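Local coordinates for A rubisco-like protein (PDB 3NWR), which probably acts as a lyase built on the RuBisCO large-chain fold, as a RuBisCO-like protein, at residues T14-Y19 and R93-F98; R128-R133 and G298-A303. All coordinates share one frame; numbering follows the deposited sequence.

Contact 1: T14-Y19 and R93-F98; sequences TLEADY and RITLSF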
ATOM      1  N   THR A  14       4.587  -5.913 -24.714  1.00 19.05           N
ATOM      2  CA  THR A  14       4.625  -4.730 -23.855  1.00 17.37           C
ATOM      3  C   THR A  14       3.330  -4.570 -23.079  1.00 18.44           C
ATOM      4  O   THR A  14       2.321  -5.182 -23.399  1.00 18.36           O
ATOM      5  CB  THR A  14       4.823  -3.429 -24.659  1.00 19.43           C
ATOM      6  OG1 THR A  14       3.670  -3.192 -25.480  1.00 22.78           O
ATOM      7  CG2 THR A  14       6.062  -3.505 -25.529  1.00 20.73           C
ATOM      8  N   LEU A  15       3.377  -3.743 -22.043  1.00 17.39           N
ATOM      9  CA  LEU A  15       2.159  -3.192 -21.472  1.00 15.96           C
ATOM     10  C   LEU A  15       2.277  -1.672 -21.523  1.00 16.74           C
ATOM     11  O   LEU A  15       3.366  -1.126 -21.721  1.00 16.85           O
ATOM     12  CB  LEU A  15       1.928  -3.691 -20.037  1.00 16.20           C
ATOM     13  CG  LEU A  15       2.993  -3.321 -19.003  1.00 16.29           C
ATOM     14  CD1 LEU A  15       2.811  -1.891 -18.478  1.00 16.99           C
ATOM     15  CD2 LEU A  15       2.956  -4.327 -17.856  1.00 18.90           C
ATOM     16  N   GLU A  16       1.157  -0.987 -21.358  1.00 17.23           N
ATOM     17  CA  GLU A  16       1.164   0.463 -21.347  1.00 14.70           C
ATOM     18  C   GLU A  16       0.595   1.026 -20.049  1.00 14.39           C
ATOM     19  O   GLU A  16      -0.309   0.450 -19.444  1.00 15.86           O
ATOM     20  CB  GLU A  16       0.411   1.017 -22.549  1.00 18.48           C
ATOM     21  CG  GLU A  16       1.107   0.674 -23.852  1.00 21.97           C
ATOM     22  CD  GLU A  16       0.362   1.163 -25.070  1.00 25.53           C
ATOM     23  OE1 GLU A  16      -0.674   1.853 -24.917  1.00 26.92           O
ATOM     24  OE2 GLU A  16       0.824   0.851 -26.186  1.00 31.41           O
ATOM     25  N   ALA A  17       1.145   2.162 -19.637  1.00 14.69           N
ATOM     26  CA  ALA A  17       0.699   2.835 -18.430  1.00 14.79           C
ATOM     27  C   ALA A  17       0.539   4.319 -18.727  1.00 14.92           C
ATOM     28  O   ALA A  17       1.445   4.937 -19.284  1.00 16.20           O
ATOM     29  CB  ALA A  17       1.713   2.620 -17.313  1.00 14.37           C
ATOM     30  N   ASP A  18      -0.607   4.882 -18.357  1.00 15.18           N
ATOM     31  CA  ASP A  18      -0.875   6.306 -18.564  1.00 14.36           C
ATOM     32  C   ASP A  18      -0.709   7.048 -17.246  1.00 15.81           C
ATOM     33  O   ASP A  18      -1.150   6.558 -16.201  1.00 14.75           O
ATOM     34  CB  ASP A  18      -2.311   6.529 -19.058  1.00 15.38           C
ATOM     35  CG  ASP A  18      -2.545   6.020 -20.470  1.00 19.93           C
ATOM     36  OD1 ASP A  18      -1.578   5.637 -21.154  1.00 17.71           O
ATOM     37  OD2 ASP A  18      -3.718   6.017 -20.894  1.00 27.93           O
ATOM     38  N   TYR A  19      -0.092   8.229 -17.296  1.00 14.87           N
ATOM     39  CA  TYR A  19       0.105   9.069 -16.116  1.00 13.71           C
ATOM     40  C   TYR A  19      -0.334  10.494 -16.360  1.00 16.36           C
ATOM     41  O   TYR A  19      -0.373  10.958 -17.500  1.00 17.42           O
ATOM     42  CB  TYR A  19       1.584   9.122 -15.716  1.00 14.14           C
ATOM     43  CG  TYR A  19       2.201   7.780 -15.459  1.00 13.86           C
ATOM     44  CD1 TYR A  19       2.332   7.293 -14.166  1.00 13.25           C
ATOM     45  CD2 TYR A  19       2.661   7.002 -16.510  1.00 12.65           C
ATOM     46  CE1 TYR A  19       2.907   6.053 -13.933  1.00 13.10           C
ATOM     47  CE2 TYR A  19       3.235   5.764 -16.285  1.00 14.37           C
ATOM     48  CZ  TYR A  19       3.342   5.295 -14.998  1.00 15.07           C
ATOM     49  OH  TYR A  19       3.903   4.060 -14.775  1.00 15.88           O
ATOM     50  N   ARG A  93      -0.489  14.649 -19.770  1.00 15.20           N
ATOM     51  CA  ARG A  93      -0.853  13.238 -19.758  1.00 15.54           C
ATOM     52  C   ARG A  93       0.169  12.512 -20.609  1.00 19.64           C
ATOM     53  O   ARG A  93       0.467  12.943 -21.723  1.00 20.00           O
ATOM     54  CB  ARG A  93      -2.257  13.006 -20.331  1.00 20.81           C
ATOM     55  CG  ARG A  93      -2.731  11.558 -20.156  1.00 27.32           C
ATOM     56  CD  ARG A  93      -4.112  11.286 -20.742  1.00 37.39           C
ATOM     57  NE  ARG A  93      -4.458   9.870 -20.618  1.00 34.89           N
ATOM     58  CZ  ARG A  93      -5.397   9.391 -19.807  1.00 35.61           C
ATOM     59  NH1 ARG A  93      -6.112  10.217 -19.054  1.00 42.18           N
ATOM     60  NH2 ARG A  93      -5.633   8.084 -19.760  1.00 37.86           N
ATOM     61  N   ILE A  94       0.723  11.424 -20.087  1.00 14.43           N
ATOM     62  CA  ILE A  94       1.730  10.686 -20.836  1.00 15.84           C
ATOM     63  C   ILE A  94       1.398   9.203 -20.855  1.00 18.39           C
ATOM     64  O   ILE A  94       0.672   8.709 -19.994  1.00 16.38           O
ATOM     65  CB  ILE A  94       3.138  10.892 -20.259  1.00 17.38           C
ATOM     66  CG1 ILE A  94       3.258  10.228 -18.884  1.00 18.10           C
ATOM     67  CG2 ILE A  94       3.476  12.389 -20.192  1.00 16.64           C
ATOM     68  CD1 ILE A  94       4.663  10.228 -18.340  1.00 19.33           C
ATOM     69  N   THR A  95       1.913   8.501 -21.857  1.00 16.87           N
ATOM     70  CA  THR A  95       1.794   7.054 -21.900  1.00 15.58           C
ATOM     71  C   THR A  95       3.185   6.466 -21.997  1.00 17.73           C
ATOM     72  O   THR A  95       3.972   6.870 -22.860  1.00 16.68           O
ATOM     73  CB  THR A  95       0.975   6.575 -23.116  1.00 16.80           C
ATOM     74  OG1 THR A  95      -0.372   7.048 -23.010  1.00 18.34           O
ATOM     75  CG2 THR A  95       0.968   5.054 -23.185  1.00 17.76           C
ATOM     76  N   LEU A  96       3.495   5.525 -21.103  1.00 15.52           N
ATOM     77  CA  LEU A  96       4.740   4.771 -21.176  1.00 16.24           C
ATOM     78  C   LEU A  96       4.482   3.353 -21.669  1.00 16.00           C
ATOM     79  O   LEU A  96       3.448   2.758 -21.369  1.00 17.04           O
ATOM     80  CB  LEU A  96       5.442   4.712 -19.815  1.00 16.75           C
ATOM     81  CG  LEU A  96       5.804   6.049 -19.178  1.00 18.53           C
ATOM     82  CD1 LEU A  96       6.623   5.811 -17.909  1.00 17.21           C
ATOM     83  CD2 LEU A  96       6.565   6.914 -20.156  1.00 19.68           C
ATOM     84  N   SER A  97       5.436   2.822 -22.428  1.00 16.16           N
ATOM     85  CA  SER A  97       5.394   1.437 -22.881  1.00 16.32           C
ATOM     86  C   SER A  97       6.520   0.664 -22.207  1.00 16.13           C
ATOM     87  O   SER A  97       7.682   1.054 -22.300  1.00 17.03           O
ATOM     88  CB  SER A  97       5.563   1.375 -24.403  1.00 17.87           C
ATOM     89  OG  SER A  97       5.531   0.037 -24.875  1.00 21.42           O
ATOM     90  N   PHE A  98       6.169  -0.420 -21.515  1.00 15.91           N
ATOM     91  CA  PHE A  98       7.133  -1.227 -20.768  1.00 17.47           C
ATOM     92  C   PHE A  98       7.292  -2.607 -21.390  1.00 17.08           C
ATOM     93  O   PHE A  98       6.295  -3.270 -21.666  1.00 17.41           O
ATOM     94  CB  PHE A  98       6.647  -1.428 -19.330  1.00 18.76           C
ATOM     95  CG  PHE A  98       6.822  -0.222 -18.446  1.00 16.31           C
ATOM     96  CD1 PHE A  98       5.779   0.671 -18.247  1.00 17.96           C
ATOM     97  CD2 PHE A  98       8.027  -0.002 -17.794  1.00 18.16           C
ATOM     98  CE1 PHE A  98       5.947   1.774 -17.419  1.00 16.74           C
ATOM     99  CE2 PHE A  98       8.200   1.107 -16.969  1.00 18.41           C
ATOM    100  CZ  PHE A  98       7.166   1.991 -16.787  1.00 16.11           C
TER
HETATM  101  O   HOH W   1       3.313  -0.627 -26.357  1.00 28.02           O
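D18 reaches across to two side chains of the neighbouring antiparallel strand. Its OD1 accepts the hydroxyl of T95, OG1 to OD1 2.6 Å, with OG1 standing above the carboxylate plane. Its OD2 forms a salt bridge with R93 through NH2 at 3.0 Å; OD2 lies near the guanidinium plane at its edge, NH2 comes from the anti side of the carboxylate, and the two planes stand 75° apart. The R93 chain is extended from CG to NE, and NH2 makes the contact. On the same face water 1 donates to E16 OE2 (2.9 Å) and also bonds T14 OG1 and S97 OG; the other carboxylate oxygen of E16, OE1, pairs with R133, as does D18 OD1.

The opposite face is apolar. L15 CD1 lies 3.9 Å from F98 CD1, and A17 CB comes to the edge of the same ring. CG of Y19 is anti to its carbonyl carbon (chi1 -57°); the Y19 and L96 side chains cross at about a right angle, Y19 CE2 to L96 CD1 3.8 Å, while Y19 CB touches I94 CG1 at 3.7 Å. Y19 OH bonds the carbonyl of V114.

The backbones set this register through paired hydrogen bonds at L15–F98, A17–L96 and Y19–I94, as in F98 N to L15 O at 2.9 Å. E16–S97 and D18–T95 are the intervening non-hydrogen-bonded pairs, which bring the polar side chains together on one face.

Both strands are central in the four-stranded N-terminal sheet: 60-70 flanks 89-99, and 126-133 flanks 14-23. Helix 107-114 packs on the apolar face, L110 and V114 against L15, T113 and V114 against F98.

Contact 2: R128-R133 and G298-A303; sequences RLLSLR and GMSFQA
R128 and S300 meet through a nearly straight hydrogen bond, NE to OG 2.8 Å (170° at the hydrogen), with OG close to the guanidinium plane at its edge. CG of R128 is anti to its backbone N (chi1 -175°) and packs on the carbonyl of G298. One face of the guanidinium lies against the M299 carbonyl group, whose carbon is displaced toward the rim, and NH1 bonds the S292 carbonyl.

Two backbone hydrogen bonds make a short parallel pairing: L129 N to G298 O at 2.9 Å, and S300 N to L129 O at 2.8 Å. Beyond it a side chain takes over: Q302 offers OE1 to L132 N at 2.9 Å, the donor tilted 26° from the amide carbonyl plane. Water 2 extends this grip, accepting from Q302 NE2 and donating to L132 O, so both ends of the amide serve one backbone residue.

Apolar contact centres on A303, whose CB approaches L129 CG at 3.6 Å and also reaches L132 CG. L129 and M299 lie side by side, pointing the same way, CD2 to CG 4.0 Å. M299 also packs on M290 of the second subunit.

S300 is the N-cap residue of helix 301-309, so the chain passes directly from the strand pairing into the helix, whose first turn faces strand 126-133. That strand bulges where L130 and S131 both face D18, a classic beta bulge, and borders strand 14-23 on its other side.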
ATOM      1  N   ARG A 128       0.555  10.859 -11.042  1.00 12.74           N
ATOM      2  CA  ARG A 128      -0.518   9.917 -10.771  1.00 13.60           C
ATOM      3  C   ARG A 128      -0.620   8.898 -11.885  1.00 15.15           C
ATOM      4  O   ARG A 128      -0.666   9.251 -13.065  1.00 15.27           O
ATOM      5  CB  ARG A 128      -1.848  10.644 -10.620  1.00 16.78           C
ATOM      6  CG  ARG A 128      -3.028   9.743 -10.221  1.00 15.87           C
ATOM      7  CD  ARG A 128      -4.242  10.611 -10.063  1.00 14.56           C
ATOM      8  NE  ARG A 128      -5.481   9.899  -9.788  1.00 15.64           N
ATOM      9  CZ  ARG A 128      -6.110   9.920  -8.619  1.00 14.76           C
ATOM     10  NH1 ARG A 128      -5.593  10.575  -7.585  1.00 14.86           N
ATOM     11  NH2 ARG A 128      -7.262   9.283  -8.495  1.00 15.57           N
ATOM     12  N   LEU A 129      -0.653   7.625 -11.506  1.00 12.88           N
ATOM     13  CA  LEU A 129      -0.879   6.553 -12.461  1.00 12.10           C
ATOM     14  C   LEU A 129      -2.370   6.467 -12.728  1.00 13.25           C
ATOM     15  O   LEU A 129      -3.148   6.218 -11.816  1.00 13.63           O
ATOM     16  CB  LEU A 129      -0.377   5.234 -11.882  1.00 11.83           C
ATOM     17  CG  LEU A 129      -0.715   3.984 -12.689  1.00 11.36           C
ATOM     18  CD1 LEU A 129      -0.101   4.026 -14.082  1.00 14.05           C
ATOM     19  CD2 LEU A 129      -0.266   2.717 -11.929  1.00 13.02           C
ATOM     20  N   LEU A 130      -2.768   6.703 -13.974  1.00 12.51           N
ATOM     21  CA  LEU A 130      -4.186   6.755 -14.341  1.00 13.07           C
ATOM     22  C   LEU A 130      -4.759   5.410 -14.773  1.00 14.39           C
ATOM     23  O   LEU A 130      -5.874   5.044 -14.391  1.00 16.39           O
ATOM     24  CB  LEU A 130      -4.396   7.751 -15.487  1.00 15.64           C
ATOM     25  CG  LEU A 130      -3.820   9.146 -15.272  1.00 17.61           C
ATOM     26  CD1 LEU A 130      -3.997   9.984 -16.546  1.00 19.43           C
ATOM     27  CD2 LEU A 130      -4.483   9.816 -14.082  1.00 19.21           C
ATOM     28  N   SER A 131      -4.019   4.682 -15.597  1.00 14.62           N
ATOM     29  CA  SER A 131      -4.570   3.480 -16.195  1.00 14.63           C
ATOM     30  C   SER A 131      -3.478   2.558 -16.712  1.00 12.99           C
ATOM     31  O   SER A 131      -2.333   2.978 -16.908  1.00 14.62           O
ATOM     32  CB  SER A 131      -5.539   3.847 -17.326  1.00 19.49           C
ATOM     33  OG  SER A 131      -4.865   4.599 -18.312  1.00 24.47           O
ATOM     34  N   LEU A 132      -3.844   1.292 -16.914  1.00 13.44           N
ATOM     35  CA  LEU A 132      -2.932   0.272 -17.423  1.00 13.24           C
ATOM     36  C   LEU A 132      -3.612  -0.487 -18.547  1.00 13.45           C
ATOM     37  O   LEU A 132      -4.830  -0.683 -18.527  1.00 15.21           O
ATOM     38  CB  LEU A 132      -2.570  -0.729 -16.327  1.00 13.91           C
ATOM     39  CG  LEU A 132      -1.739  -0.170 -15.172  1.00 13.01           C
ATOM     40  CD1 LEU A 132      -1.719  -1.163 -14.009  1.00 15.64           C
ATOM     41  CD2 LEU A 132      -0.334   0.134 -15.643  1.00 15.56           C
ATOM     42  N   ARG A 133      -2.820  -0.928 -19.518  1.00 14.99           N
ATOM     43  CA  ARG A 133      -3.325  -1.812 -20.557  1.00 16.20           C
ATOM     44  C   ARG A 133      -2.382  -2.996 -20.714  1.00 14.81           C
ATOM     45  O   ARG A 133      -1.211  -2.830 -21.049  1.00 16.38           O
ATOM     46  CB  ARG A 133      -3.462  -1.066 -21.883  1.00 17.95           C
ATOM     47  CG  ARG A 133      -4.614  -0.083 -21.904  1.00 20.42           C
ATOM     48  CD  ARG A 133      -4.662   0.690 -23.214  1.00 23.86           C
ATOM     49  NE  ARG A 133      -3.490   1.543 -23.368  1.00 22.27           N
ATOM     50  CZ  ARG A 133      -3.334   2.707 -22.741  1.00 23.46           C
ATOM     51  NH1 ARG A 133      -4.277   3.150 -21.919  1.00 25.32           N
ATOM     52  NH2 ARG A 133      -2.235   3.424 -22.928  1.00 20.79           N
ATOM     53  N   GLY A 298      -0.683   9.553  -6.810  1.00 12.15           N
ATOM     54  CA  GLY A 298      -1.157   8.217  -6.490  1.00 12.69           C
ATOM     55  C   GLY A 298      -1.665   7.403  -7.664  1.00 12.00           C
ATOM     56  O   GLY A 298      -0.995   7.300  -8.690  1.00 13.69           O
ATOM     57  N   MET A 299      -2.860   6.838  -7.521  1.00 11.61           N
ATOM     58  CA  MET A 299      -3.343   5.864  -8.485  1.00 12.83           C
ATOM     59  C   MET A 299      -4.844   6.006  -8.681  1.00 14.19           C
ATOM     60  O   MET A 299      -5.609   5.920  -7.718  1.00 12.77           O
ATOM     61  CB  MET A 299      -3.011   4.454  -7.987  1.00 15.32           C
ATOM     62  CG  MET A 299      -2.978   3.410  -9.060  1.00 17.77           C
ATOM     63  SD  MET A 299      -2.506   1.811  -8.352  1.00 19.29           S
ATOM     64  CE  MET A 299      -0.922   2.137  -7.611  1.00 23.45           C
ATOM     65  N   SER A 300      -5.270   6.240  -9.921  1.00 12.06           N
ATOM     66  CA  SER A 300      -6.698   6.204 -10.242  1.00 11.94           C
ATOM     67  C   SER A 300      -7.209   4.767 -10.192  1.00 12.02           C
ATOM     68  O   SER A 300      -6.429   3.802 -10.267  1.00 12.98           O
ATOM     69  CB  SER A 300      -6.963   6.780 -11.635  1.00 15.53           C
ATOM     70  OG  SER A 300      -6.496   8.115 -11.717  1.00 16.20           O
ATOM     71  N   PHE A 301      -8.521   4.614 -10.080  1.00 12.18           N
ATOM     72  CA  PHE A 301      -9.075   3.287  -9.833  1.00 11.93           C
ATOM     73  C   PHE A 301      -8.811   2.316 -10.983  1.00 12.30           C
ATOM     74  O   PHE A 301      -8.571   1.143 -10.756  1.00 11.81           O
ATOM     75  CB  PHE A 301     -10.578   3.365  -9.522  1.00 11.99           C
ATOM     76  CG  PHE A 301     -11.178   2.061  -9.061  1.00 11.06           C
ATOM     77  CD1 PHE A 301     -11.065   1.646  -7.737  1.00 13.52           C
ATOM     78  CD2 PHE A 301     -11.869   1.264  -9.953  1.00 12.12           C
ATOM     79  CE1 PHE A 301     -11.639   0.434  -7.318  1.00 12.81           C
ATOM     80  CE2 PHE A 301     -12.444   0.064  -9.546  1.00 12.41           C
ATOM     81  CZ  PHE A 301     -12.327  -0.348  -8.222  1.00 13.68           C
ATOM     82  N   GLN A 302      -8.861   2.789 -12.226  1.00 13.83           N
ATOM     83  CA  GLN A 302      -8.666   1.879 -13.360  1.00 13.42           C
ATOM     84  C   GLN A 302      -7.372   1.081 -13.204  1.00 12.04           C
ATOM     85  O   GLN A 302      -7.353  -0.144 -13.384  1.00 12.55           O
ATOM     86  CB  GLN A 302      -8.646   2.669 -14.672  1.00 14.72           C
ATOM     87  CG  GLN A 302      -8.908   1.849 -15.920  1.00 14.92           C
ATOM     88  CD  GLN A 302      -7.781   0.904 -16.270  1.00 17.10           C
ATOM     89  OE1 GLN A 302      -6.607   1.141 -15.953  1.00 14.67           O
ATOM     90  NE2 GLN A 302      -8.136  -0.197 -16.927  1.00 24.02           N
ATOM     91  N   ALA A 303      -6.296   1.787 -12.864  1.00 12.40           N
ATOM     92  CA  ALA A 303      -4.997   1.153 -12.686  1.00 11.70           C
ATOM     93  C   ALA A 303      -4.986   0.262 -11.437  1.00 12.66           C
ATOM     94  O   ALA A 303      -4.527  -0.885 -11.478  1.00 12.65           O
ATOM     95  CB  ALA A 303      -3.895   2.204 -12.600  1.00 12.35           C
TER
HETATM   96  O   HOH W   2      -6.514  -2.642 -17.478  1.00 17.12           O

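Contacts 1 and 2 lie in series along the chain, with centres about 10 Å apart and on the same side of its centre. They meet in the N-terminal antiparallel sheet, where strand 14-23 lies between 89-99 and 126-133. D18 connects them, its O probably bonding L130 N and its OD1 forming a salt bridge with R133. Residues 298-303 belong to the catalytic domain and come in sequence between strands 280-284 and 315-319 of the parallel sheet. Contact 1 is thus internal to the N-terminal sheet, while contact 2 joins that sheet's outermost strand within the chain to the barrel domain.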